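PDB 6IMV: endo-beta-1,2-glucanase from Talaromyces funiculosus, which hydrolyses internal beta-1,2-glucosidic bonds of beta-1,2-glucans and has been captured here with the disaccharide sophorose. Local coordinates for residues S78-E83 against G167-A172; S118-K123 against K193-W198; L128-N131 against G136-G139; G138-W143 against K203-H208; W143-S146 against L151-T154. All coordinates share one frame; numbering follows the deposited sequence.

Contact 1: S78-E83 against G167-A172; sequences SAASKE and GELLWA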
# COMPACT_ATOMS: atom_id res chain seq x y z
N SER A 78 -3.63 13.96 1.30
CA SER A 78 -2.96 12.67 1.32
C SER A 78 -2.88 12.19 2.77
O SER A 78 -3.55 12.72 3.64
CB SER A 78 -1.60 12.72 0.62
OG SER A 78 -1.09 11.42 0.34
N ALA A 79 -2.08 11.14 3.00
CA ALA A 79 -1.97 10.51 4.30
C ALA A 79 -0.68 9.70 4.35
O ALA A 79 -0.04 9.50 3.31
CB ALA A 79 -3.18 9.65 4.56
N ALA A 80 -0.32 9.24 5.55
CA ALA A 80 0.94 8.53 5.80
C ALA A 80 0.99 7.21 5.01
O ALA A 80 2.07 6.72 4.70
CB ALA A 80 1.11 8.32 7.29
N SER A 81 -0.18 6.68 4.66
CA SER A 81 -0.32 5.46 3.85
C SER A 81 0.23 5.68 2.43
O SER A 81 0.95 4.81 1.90
CB SER A 81 -1.76 5.02 3.83
OG SER A 81 -2.62 6.14 3.67
N LYS A 82 -0.07 6.82 1.81
CA LYS A 82 0.45 7.14 0.47
C LYS A 82 1.94 7.53 0.57
O LYS A 82 2.75 7.16 -0.26
CB LYS A 82 -0.35 8.26 -0.21
CG LYS A 82 -1.84 7.96 -0.36
CD LYS A 82 -2.69 8.45 0.79
CE LYS A 82 -4.06 7.80 0.83
NZ LYS A 82 -3.96 6.33 0.99
N GLU A 83 2.29 8.25 1.63
CA GLU A 83 3.68 8.54 1.96
C GLU A 83 4.51 7.25 1.99
O GLU A 83 5.62 7.24 1.49
CB GLU A 83 3.78 9.26 3.30
CG GLU A 83 3.21 10.66 3.29
CD GLU A 83 4.02 11.67 2.50
OE1 GLU A 83 5.16 11.97 2.92
OE2 GLU A 83 3.51 12.16 1.46
N GLY A 167 1.72 3.33 10.83
CA GLY A 167 2.46 2.06 10.87
C GLY A 167 3.14 1.77 9.55
O GLY A 167 4.32 1.37 9.50
N GLU A 168 2.41 2.01 8.46
CA GLU A 168 2.91 1.81 7.09
C GLU A 168 4.09 2.75 6.82
O GLU A 168 5.12 2.30 6.32
CB GLU A 168 1.79 2.01 6.07
CG GLU A 168 0.70 0.95 6.18
CD GLU A 168 -0.55 1.19 5.34
OE1 GLU A 168 -0.79 2.35 4.97
OE2 GLU A 168 -1.26 0.22 5.07
N LEU A 169 3.95 4.03 7.16
CA LEU A 169 4.99 5.02 6.90
C LEU A 169 6.28 4.68 7.67
O LEU A 169 7.38 4.81 7.14
CB LEU A 169 4.47 6.41 7.28
CG LEU A 169 5.48 7.56 7.16
CD1 LEU A 169 6.12 7.61 5.78
CD2 LEU A 169 4.81 8.88 7.48
N LEU A 170 6.14 4.28 8.94
CA LEU A 170 7.29 4.14 9.82
C LEU A 170 8.24 3.04 9.32
O LEU A 170 9.46 3.25 9.29
CB LEU A 170 6.81 3.90 11.25
CG LEU A 170 6.26 5.14 11.94
CD1 LEU A 170 5.45 4.77 13.17
CD2 LEU A 170 7.39 6.10 12.28
N TRP A 171 7.69 1.90 8.91
CA TRP A 171 8.54 0.80 8.40
C TRP A 171 9.10 1.16 7.02
O TRP A 171 10.17 0.70 6.65
CB TRP A 171 7.81 -0.54 8.43
CG TRP A 171 7.59 -1.05 9.82
CD1 TRP A 171 6.41 -1.05 10.51
CD2 TRP A 171 8.58 -1.58 10.72
NE1 TRP A 171 6.60 -1.56 11.77
CE2 TRP A 171 7.92 -1.90 11.92
CE3 TRP A 171 9.96 -1.83 10.63
CZ2 TRP A 171 8.58 -2.44 13.02
CZ3 TRP A 171 10.62 -2.36 11.71
CH2 TRP A 171 9.94 -2.67 12.89
N ALA A 172 8.39 2.01 6.26
CA ALA A 172 8.91 2.47 4.97
C ALA A 172 10.15 3.35 5.19
O ALA A 172 11.16 3.21 4.51
CB ALA A 172 7.84 3.18 4.18
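L169 fills the tight half of this contact, its isobutyl group lying against A80 and E83 on the first turn of helix 80-94. The branch L169 CD2 meets the methyl A80 CB at 3.7 Å, while its sister L169 CD1 reaches E83 CB at 3.8 Å. In L169, chi1 of 176° carries CG out toward helix 80-94, and chi2 of 53° then parts the methyls, CD2 to A80 and CD1 to E83. Alanine suits position 80, its single methyl being compatible with a close approach of the backbones, A80 CA and L169 CA 5.5 Å apart. E83 offers chiefly its CB, for the chain bends away and its carboxylate is taken by Y127 and K123. Helix 163-182 thus packs beside the start of helix 80-94, where A79 holds the N-cap position, a pairing of helices consistent with the (alpha/alpha)6 barrel reported for this glycoside hydrolase family. On the sugar side the contact is narrower and polar: E168 meets S81 through OE1 alone, 3.1 Å from S81 CB, without a hydrogen bond across the segments. S81 OG accepts from K82 NZ at 3.0 Å and is hydrogen-bonded to D165, which lies just before the segment on helix 163-182. K82 lines the glucose pocket and forms a salt bridge to D434; its NZ is 6.5 Å from E168 OE1, so any attraction between them is probably weak.

Contact 2: S118-K123 against K193-W198; sequences SIMDTK and KKWQTW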
# COMPACT_ATOMS: atom_id res chain seq x y z
N SER A 118 16.85 14.06 -2.99
CA SER A 118 16.41 15.45 -3.02
C SER A 118 14.97 15.59 -2.48
O SER A 118 14.69 16.48 -1.65
CB SER A 118 16.53 16.00 -4.39
OG SER A 118 15.92 17.26 -4.46
N ILE A 119 14.06 14.74 -2.96
CA ILE A 119 12.66 14.84 -2.56
C ILE A 119 12.52 14.48 -1.07
O ILE A 119 11.77 15.12 -0.34
CB ILE A 119 11.75 13.97 -3.47
CG1 ILE A 119 11.74 14.48 -4.91
CG2 ILE A 119 10.34 13.93 -2.90
CD1 ILE A 119 11.22 13.48 -5.93
N MET A 120 13.26 13.47 -0.62
CA MET A 120 13.17 13.01 0.77
C MET A 120 13.73 14.08 1.73
O MET A 120 13.27 14.19 2.86
CB MET A 120 13.90 11.69 0.98
CG MET A 120 13.12 10.49 0.47
SD MET A 120 11.59 10.23 1.41
CE MET A 120 12.22 9.43 2.89
N ASP A 121 14.69 14.88 1.25
CA ASP A 121 15.24 15.99 2.01
C ASP A 121 14.16 17.07 2.16
O ASP A 121 13.86 17.51 3.26
CB ASP A 121 16.51 16.53 1.35
CG ASP A 121 17.21 17.58 2.20
OD1 ASP A 121 16.52 18.48 2.67
OD2 ASP A 121 18.42 17.46 2.41
N THR A 122 13.58 17.49 1.04
CA THR A 122 12.49 18.47 1.03
C THR A 122 11.34 17.97 1.92
O THR A 122 10.80 18.74 2.71
CB THR A 122 11.99 18.75 -0.39
OG1 THR A 122 13.12 19.11 -1.18
CG2 THR A 122 10.96 19.85 -0.46
N LYS A 123 10.98 16.69 1.77
CA LYS A 123 9.86 16.08 2.49
C LYS A 123 10.09 16.18 4.00
O LYS A 123 9.18 16.59 4.72
CB LYS A 123 9.66 14.61 2.09
CG LYS A 123 8.58 13.86 2.85
CD LYS A 123 8.56 12.36 2.57
CE LYS A 123 8.16 12.01 1.15
NZ LYS A 123 6.83 12.55 0.79
N LYS A 193 20.29 9.91 8.61
CA LYS A 193 20.40 10.15 10.06
C LYS A 193 19.35 11.18 10.51
O LYS A 193 18.83 11.07 11.61
CB LYS A 193 21.82 10.56 10.43
CG LYS A 193 22.80 9.40 10.49
CD LYS A 193 24.25 9.83 10.57
CE LYS A 193 25.19 8.65 10.70
NZ LYS A 193 26.54 9.08 11.13
N LYS A 194 19.04 12.15 9.64
CA LYS A 194 17.97 13.12 9.93
C LYS A 194 16.61 12.40 9.95
O LYS A 194 15.78 12.68 10.80
CB LYS A 194 18.00 14.25 8.90
CG LYS A 194 19.26 15.10 8.89
CD LYS A 194 19.30 16.05 7.72
CE LYS A 194 20.63 16.74 7.57
NZ LYS A 194 20.55 17.78 6.52
N TRP A 195 16.41 11.47 9.01
CA TRP A 195 15.20 10.65 8.99
C TRP A 195 15.14 9.73 10.22
O TRP A 195 14.05 9.52 10.76
CB TRP A 195 15.05 9.87 7.67
CG TRP A 195 14.35 10.67 6.62
CD1 TRP A 195 14.92 11.31 5.56
CD2 TRP A 195 12.95 10.99 6.56
NE1 TRP A 195 13.98 11.99 4.84
CE2 TRP A 195 12.76 11.81 5.43
CE3 TRP A 195 11.84 10.67 7.35
CZ2 TRP A 195 11.50 12.31 5.06
CZ3 TRP A 195 10.60 11.15 6.98
CH2 TRP A 195 10.43 11.96 5.85
N GLN A 196 16.30 9.23 10.66
CA GLN A 196 16.38 8.38 11.85
C GLN A 196 15.88 9.18 13.07
O GLN A 196 15.12 8.66 13.89
CB GLN A 196 17.81 7.82 12.03
CG GLN A 196 17.98 6.92 13.25
CD GLN A 196 17.54 5.49 13.05
OE1 GLN A 196 17.94 4.81 12.10
NE2 GLN A 196 16.72 5.00 13.98
N THR A 197 16.29 10.45 13.16
CA THR A 197 15.85 11.35 14.23
C THR A 197 14.32 11.50 14.22
O THR A 197 13.69 11.43 15.28
CB THR A 197 16.56 12.71 14.13
OG1 THR A 197 17.95 12.40 14.26
CG2 THR A 197 16.15 13.70 15.19
N TRP A 198 13.74 11.74 13.04
CA TRP A 198 12.29 11.87 12.91
C TRP A 198 11.63 10.56 13.39
O TRP A 198 10.73 10.58 14.22
CB TRP A 198 11.87 12.23 11.47
CG TRP A 198 10.38 12.22 11.31
CD1 TRP A 198 9.51 13.24 11.57
CD2 TRP A 198 9.57 11.09 10.92
NE1 TRP A 198 8.22 12.82 11.39
CE2 TRP A 198 8.22 11.52 10.98
CE3 TRP A 198 9.84 9.77 10.54
CZ2 TRP A 198 7.16 10.67 10.65
CZ3 TRP A 198 8.79 8.94 10.22
CH2 TRP A 198 7.47 9.38 10.28
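M120 curls over the indole of W195 through two successive bends, at chi2 (-66°) and chi3 (-79°), which swing its methyl back above the ring. K123 takes another course: its CG lies opposite the backbone N, and its chain runs extended past the indole rim before bending at chi3. M120 CE sits over one face, 3.5 Å from W195 CE2 and 3.8 Å from the centroid of the five-membered ring, a CH-pi contact. The sulfur lies obliquely farther off, M120 SD being 5.0 Å from the centroid of the W195 six-membered ring, so this Met-aromatic pair rests more on the methyl than on the sulfur. K123 CD approaches W195 CH2 at 3.8 Å; its ammonium continues to G56 O and to a salt bridge with E83. The polar end of the indole is used too: W195 NE1 donates to M120 O at 3.0 Å, with an N-H...O angle of 140°. The oxygen lies close to the indole plane, whereas the donor stands well above the plane of the carbonyl. A phenylalanine in place of W195 would probably leave M120 O without this donor and open a gap beside the K123 chain. Around the pair, W195 meets Y127 edge to face, and F176 of helix 163-182 touches M120. Within this contact W195 joins helices 112-133 and 186-210 by two chemistries: a flexible thioether moulds to its face, while its N-H, on a buried ring, is satisfied by the main chain of the facing helix.

Contact 3: L128-N131 against G136-G139; sequences LRFN and GFGG. With NAG (2-acetamido-2-deoxy-beta-D-glucopyranose), chain F.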
# COMPACT_ATOMS: atom_id res chain seq x y z
N LEU A 128 8.92 18.31 9.54
CA LEU A 128 9.42 18.96 10.75
C LEU A 128 8.68 20.28 11.01
O LEU A 128 8.40 20.60 12.16
CB LEU A 128 10.94 19.17 10.63
CG LEU A 128 11.80 17.91 10.64
CD1 LEU A 128 13.28 18.25 10.76
CD2 LEU A 128 11.42 16.94 11.75
N ARG A 129 8.35 21.04 9.95
CA ARG A 129 7.52 22.26 10.06
C ARG A 129 6.13 21.89 10.59
O ARG A 129 5.54 22.61 11.40
CB ARG A 129 7.40 22.98 8.72
CG ARG A 129 8.68 23.63 8.22
CD ARG A 129 8.43 24.63 7.08
NE ARG A 129 7.68 24.07 5.95
CZ ARG A 129 8.20 23.35 4.96
NH1 ARG A 129 9.49 23.07 4.94
NH2 ARG A 129 7.42 22.93 3.97
N PHE A 130 5.59 20.76 10.12
CA PHE A 130 4.28 20.28 10.58
C PHE A 130 4.33 19.94 12.07
O PHE A 130 3.41 20.27 12.82
CB PHE A 130 3.83 19.05 9.79
CG PHE A 130 2.49 18.52 10.24
CD1 PHE A 130 1.32 19.17 9.87
CD2 PHE A 130 2.40 17.40 11.06
CE1 PHE A 130 0.09 18.70 10.30
CE2 PHE A 130 1.17 16.94 11.48
CZ PHE A 130 0.01 17.58 11.10
N ASN A 131 5.38 19.24 12.49
CA ASN A 131 5.55 18.85 13.89
C ASN A 131 5.61 20.10 14.79
O ASN A 131 5.04 20.12 15.87
CB ASN A 131 6.80 17.99 14.07
CG ASN A 131 7.07 17.65 15.51
OD1 ASN A 131 6.22 17.09 16.20
ND2 ASN A 131 8.27 17.97 15.96
N GLY A 136 1.03 18.29 18.93
CA GLY A 136 0.09 17.35 19.55
C GLY A 136 0.01 16.00 18.83
O GLY A 136 -0.42 15.00 19.43
N PHE A 137 0.41 15.96 17.55
CA PHE A 137 0.41 14.72 16.77
C PHE A 137 1.59 13.81 17.16
O PHE A 137 1.64 12.67 16.72
CB PHE A 137 0.43 15.02 15.27
CG PHE A 137 -0.91 15.46 14.75
CD1 PHE A 137 -1.96 14.56 14.64
CD2 PHE A 137 -1.16 16.79 14.45
CE1 PHE A 137 -3.21 14.96 14.19
CE2 PHE A 137 -2.41 17.20 14.02
CZ PHE A 137 -3.43 16.28 13.89
N GLY A 138 2.53 14.34 17.96
CA GLY A 138 3.66 13.56 18.49
C GLY A 138 4.55 12.98 17.40
O GLY A 138 5.15 11.94 17.61
N GLY A 139 4.62 13.64 16.24
CA GLY A 139 5.50 13.27 15.13
C GLY A 139 4.85 12.35 14.10
O GLY A 139 5.48 11.97 13.11
C1 NAG F . 8.67 17.72 17.30
C2 NAG F . 10.16 17.49 17.40
C3 NAG F . 10.55 17.32 18.86
C4 NAG F . 10.06 18.49 19.71
C5 NAG F . 8.57 18.65 19.46
C6 NAG F . 7.94 19.79 20.25
C7 NAG F . 11.46 16.25 15.75
C8 NAG F . 11.62 14.91 15.10
N2 NAG F . 10.50 16.32 16.64
O3 NAG F . 11.95 17.18 18.94
O4 NAG F . 10.28 18.22 21.10
O5 NAG F . 8.39 18.88 18.07
O6 NAG F . 8.06 20.98 19.46
O7 NAG F . 12.18 17.18 15.47
O HOH W 1 3.56 16.53 15.60
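F130 and F137 meet at a slant, their ring planes 32° apart and their centroids 5.5 Å apart. The far corner of one ring does most of the touching: F130 CZ lies 3.6 Å from F137 CD2, with F130 CE2 close behind. F130 gets there because its CG stands opposite the backbone N (chi1 180°), which sends the ring off the helix toward the returning chain; P142 and P153 also pack on both rings. The side chain of N131 leaves the helix in the same rotameric sense but spends its flat amide on polar work, each end having its own task. N131 OD1 accepts a hydrogen bond from a water at 2.8 Å, and that water in turn accepts one from G139 N at 3.1 Å, bridging two atoms that lie too far apart for a direct bond. ND2 carries the sugar, N131 ND2 being bonded to NAG C1 at 1.4 Å. Alongside it, L128 CD2 comes within 3.8 Å of NAG O7, so a leucine methyl borders the acetamido group. G139 is suited to its turn, since with phi at 93° a side chain would collide with the carbonyl oxygen of G138; G138, also at positive phi, is likewise easily accommodated without a CB. N131 and T133 fit the Asn-X-Thr sequon, and the whole is an N-glycosylation site near the C-terminal end of helix 112-133, where the chain turns back through a short 3-10 segment.

Contact 4: G138-W143 against K203-H208; sequences GGFLPW and KTTAAH. With BGC (beta-D-glucopyranose), chain D.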
# COMPACT_ATOMS: atom_id res chain seq x y z
N GLY A 138 2.53 14.34 17.96
CA GLY A 138 3.66 13.56 18.49
C GLY A 138 4.55 12.98 17.40
O GLY A 138 5.15 11.94 17.61
N GLY A 139 4.62 13.64 16.24
CA GLY A 139 5.50 13.27 15.13
C GLY A 139 4.85 12.35 14.10
O GLY A 139 5.48 11.97 13.11
N PHE A 140 3.58 12.00 14.34
CA PHE A 140 2.75 11.24 13.43
C PHE A 140 1.99 12.20 12.51
O PHE A 140 1.94 13.40 12.78
CB PHE A 140 1.77 10.37 14.22
CG PHE A 140 2.44 9.35 15.11
CD1 PHE A 140 2.93 8.17 14.59
CD2 PHE A 140 2.58 9.58 16.47
CE1 PHE A 140 3.53 7.22 15.40
CE2 PHE A 140 3.18 8.63 17.29
CZ PHE A 140 3.66 7.46 16.75
N LEU A 141 1.41 11.65 11.44
CA LEU A 141 0.68 12.45 10.46
C LEU A 141 -0.79 12.04 10.44
O LEU A 141 -1.11 10.86 10.32
CB LEU A 141 1.29 12.26 9.07
CG LEU A 141 2.75 12.67 8.90
CD1 LEU A 141 3.21 12.37 7.48
CD2 LEU A 141 2.96 14.14 9.23
N PRO A 142 -1.71 13.02 10.47
CA PRO A 142 -3.12 12.78 10.17
C PRO A 142 -3.28 12.73 8.65
O PRO A 142 -2.29 12.83 7.95
CB PRO A 142 -3.79 14.03 10.75
CG PRO A 142 -2.79 15.11 10.43
CD PRO A 142 -1.44 14.46 10.65
N TRP A 143 -4.50 12.59 8.15
CA TRP A 143 -4.79 13.00 6.77
C TRP A 143 -4.54 14.51 6.67
O TRP A 143 -4.95 15.26 7.56
CB TRP A 143 -6.22 12.63 6.36
CG TRP A 143 -6.41 11.17 6.11
CD1 TRP A 143 -6.45 10.18 7.05
CD2 TRP A 143 -6.62 10.54 4.84
NE1 TRP A 143 -6.67 8.97 6.44
CE2 TRP A 143 -6.77 9.16 5.09
CE3 TRP A 143 -6.70 10.99 3.52
CZ2 TRP A 143 -6.97 8.23 4.07
CZ3 TRP A 143 -6.90 10.08 2.51
CH2 TRP A 143 -7.04 8.72 2.78
N LYS A 203 8.90 6.89 18.43
CA LYS A 203 9.05 5.79 19.40
C LYS A 203 8.71 6.29 20.81
O LYS A 203 8.08 5.56 21.60
CB LYS A 203 10.47 5.22 19.36
CG LYS A 203 10.95 4.71 18.00
CD LYS A 203 12.36 4.15 18.05
CE LYS A 203 12.80 3.51 16.75
NZ LYS A 203 14.27 3.42 16.68
N THR A 204 9.08 7.55 21.09
CA THR A 204 8.89 8.17 22.41
C THR A 204 7.42 8.56 22.66
O THR A 204 7.02 8.66 23.81
CB THR A 204 9.81 9.38 22.61
OG1 THR A 204 9.34 10.48 21.83
CG2 THR A 204 11.25 9.08 22.24
N THR A 205 6.62 8.75 21.61
CA THR A 205 5.24 9.22 21.76
C THR A 205 4.20 8.11 21.47
O THR A 205 3.03 8.29 21.82
CB THR A 205 4.98 10.45 20.87
OG1 THR A 205 5.19 10.06 19.51
CG2 THR A 205 5.87 11.62 21.23
N ALA A 206 4.61 7.00 20.85
CA ALA A 206 3.68 6.00 20.27
C ALA A 206 2.72 5.43 21.32
O ALA A 206 1.51 5.42 21.11
CB ALA A 206 4.45 4.89 19.60
N ALA A 207 3.25 4.92 22.44
CA ALA A 207 2.44 4.29 23.47
C ALA A 207 1.48 5.33 24.10
O ALA A 207 0.29 5.06 24.29
CB ALA A 207 3.34 3.65 24.51
N HIS A 208 2.01 6.52 24.42
CA HIS A 208 1.21 7.58 25.08
C HIS A 208 0.03 7.97 24.19
O HIS A 208 -1.06 8.21 24.68
CB HIS A 208 2.09 8.78 25.44
CG HIS A 208 1.40 9.80 26.29
ND1 HIS A 208 0.99 9.52 27.58
CD2 HIS A 208 1.02 11.07 26.03
CE1 HIS A 208 0.38 10.58 28.08
NE2 HIS A 208 0.40 11.54 27.15
C2 BGC D . -7.79 3.30 6.16
C3 BGC D . -6.90 4.47 6.57
C4 BGC D . -7.67 5.41 7.50
C5 BGC D . -8.18 4.59 8.69
C6 BGC D . -8.99 5.37 9.70
C1 BGC D . -8.34 2.61 7.39
O2 BGC D . -7.03 2.33 5.45
O3 BGC D . -6.46 5.20 5.43
O4 BGC D . -6.80 6.43 7.94
O5 BGC D . -9.01 3.54 8.23
O6 BGC D . -10.11 5.93 9.06
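T205 makes the first-shell bond, its hydroxyl OG1 donating to G138 O at 2.7 Å. The bond lies in the carbonyl plane and falls on a lone pair, with a C=O...donor angle of 137°. T205 OG1 is set there by chi1 of 61°, which tucks it between the backbone N and the carbonyl carbon and leaves the methyl CG2 beside G138. The same oxygen is approached obliquely by the ring of F140, whose CE2 is 3.3 Å from T205 OG1. Farther round that ring the contact becomes wholly apolar: F140 CZ lies 3.8 Å from A206 CA, which meets the ring at its edge, and 3.9 Å from A206 CB. Alanine is small enough here to let the phenyl come up against the helix backbone. G138 is fitted to its place twice over, by its positive phi and by the lack of a CB, which would press tightly on T205 CB. In the second shell, F210 packs edge to face with F140, while L170 of helix 163-182 and F254 of helix 252-261 close round the ring. T205 OG1 has a further, weak bond to T202 O one turn back in helix 186-210. The loop then runs on to W143 in the sugar pocket. A carbonyl in this irregular, buried loop has no strand partner across the contact; the threonine hydroxyl satisfies it, and the phenyl beside it probably limits access of water, which would favour the bond.

Contact 5: W143-S146 against L151-T154; sequences WFTS and LTPT. With BGC (beta-D-glucopyranose), chain D.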
# COMPACT_ATOMS: atom_id res chain seq x y z
N TRP A 143 -4.50 12.59 8.15
CA TRP A 143 -4.79 13.00 6.77
C TRP A 143 -4.54 14.51 6.67
O TRP A 143 -4.95 15.26 7.56
CB TRP A 143 -6.22 12.63 6.36
CG TRP A 143 -6.41 11.17 6.11
CD1 TRP A 143 -6.45 10.18 7.05
CD2 TRP A 143 -6.62 10.54 4.84
NE1 TRP A 143 -6.67 8.97 6.44
CE2 TRP A 143 -6.77 9.16 5.09
CE3 TRP A 143 -6.70 10.99 3.52
CZ2 TRP A 143 -6.97 8.23 4.07
CZ3 TRP A 143 -6.90 10.08 2.51
CH2 TRP A 143 -7.04 8.72 2.78
N PHE A 144 -3.84 14.94 5.62
CA PHE A 144 -3.32 16.30 5.52
C PHE A 144 -3.59 16.87 4.12
O PHE A 144 -3.74 16.13 3.15
CB PHE A 144 -1.82 16.33 5.82
CG PHE A 144 -0.98 15.36 5.03
CD1 PHE A 144 -0.61 15.63 3.72
CD2 PHE A 144 -0.55 14.18 5.60
CE1 PHE A 144 0.15 14.72 3.00
CE2 PHE A 144 0.24 13.28 4.89
CZ PHE A 144 0.58 13.56 3.58
N THR A 145 -3.59 18.20 4.06
CA THR A 145 -3.65 18.97 2.84
C THR A 145 -2.21 19.34 2.47
O THR A 145 -1.51 19.93 3.28
CB THR A 145 -4.53 20.22 3.03
OG1 THR A 145 -5.84 19.79 3.40
CG2 THR A 145 -4.58 21.09 1.80
N SER A 146 -1.79 18.97 1.26
CA SER A 146 -0.39 19.11 0.84
C SER A 146 -0.23 20.12 -0.31
O SER A 146 0.88 20.28 -0.84
CB SER A 146 0.20 17.76 0.49
OG SER A 146 -0.71 17.02 -0.30
N LEU A 151 1.99 21.82 5.52
CA LEU A 151 0.90 20.90 5.78
C LEU A 151 -0.07 21.49 6.81
O LEU A 151 0.34 22.13 7.78
CB LEU A 151 1.45 19.57 6.32
CG LEU A 151 2.29 18.73 5.37
CD1 LEU A 151 2.66 17.41 6.01
CD2 LEU A 151 1.59 18.52 4.04
N THR A 152 -1.35 21.21 6.57
CA THR A 152 -2.41 21.32 7.56
C THR A 152 -3.16 20.00 7.60
O THR A 152 -3.25 19.30 6.59
CB THR A 152 -3.36 22.48 7.23
OG1 THR A 152 -3.93 22.26 5.94
CG2 THR A 152 -2.66 23.83 7.25
N PRO A 153 -3.76 19.62 8.75
CA PRO A 153 -4.71 18.51 8.74
C PRO A 153 -5.87 18.85 7.79
O PRO A 153 -6.22 20.03 7.65
CB PRO A 153 -5.19 18.42 10.20
CG PRO A 153 -4.14 19.18 11.01
CD PRO A 153 -3.60 20.24 10.07
N THR A 154 -6.45 17.85 7.13
CA THR A 154 -7.73 18.07 6.47
C THR A 154 -8.75 18.39 7.57
O THR A 154 -8.50 18.09 8.74
CB THR A 154 -8.17 16.88 5.62
OG1 THR A 154 -8.46 15.78 6.49
CG2 THR A 154 -7.14 16.48 4.60
C2 BGC D . -7.79 3.30 6.16
C3 BGC D . -6.90 4.47 6.57
C4 BGC D . -7.67 5.41 7.50
C5 BGC D . -8.18 4.59 8.69
C6 BGC D . -8.99 5.37 9.70
C1 BGC D . -8.34 2.61 7.39
O2 BGC D . -7.03 2.33 5.45
O3 BGC D . -6.46 5.20 5.43
O4 BGC D . -6.80 6.43 7.94
O5 BGC D . -9.01 3.54 8.23
O6 BGC D . -10.11 5.93 9.06
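T145 and T152 are joined by the shorter of two backbone bonds, T145 N donating to T152 O at 2.8 Å with an N-H...O angle of 167°. The second, T154 N to W143 O at 3.0 Å, closes the next rung of this small antiparallel hairpin. W143 points out of the hairpin to the sugar: W143 NE1 donates to O4 of the glucose unit BGC at 3.0 Å, almost straight at 176°, with O4 at the indole edge. A leucine in place of W143 would probably leave that O4 without its indole donor and the pocket wall open beside O3. Between the two rungs F144 faces P153 as a non-hydrogen-bonded pair, a position where proline is tolerated, since an N-H there would make no bond to strand 144-145. With chi1 of 52°, F144 CG sits between the backbone N and carbonyl carbon, and its ring lies beside L151: L151 CD2 meets F144 CD1 at 3.6 Å, and the other methyl, CD1, stands over one face. On the side carrying the threonines, T145 CB is 3.6 Å from T152 OG1. Strand 144-145 lies between strand 152-153 and strand 71-78, bonding to the latter through S78, while F130 of helix 112-133 packs on L151 and P153.

In the fold
All five contacts are buried, but contact 1 lies nearest the middle of the chain, about 8 Å from its centre, whereas the centres of the others lie 19 to 23 Å out. Contacts 1 and 2 are helix-to-helix and largely apolar, and the E83-K123 salt bridge ties them together. Contacts 2 and 3 both use helix 112-133, one through M120 and K123 around a tryptophan of helix 186-210, the other at its glycosylated end. Contacts 2 and 4 share helix 186-210. Contacts 3 and 4 depend on glycines and single polar links in irregular chain, while contact 5 rests on regular strand bonding. W143, common to contacts 4 and 5, packs against A79 and K82 of contact 1 beside the sugar.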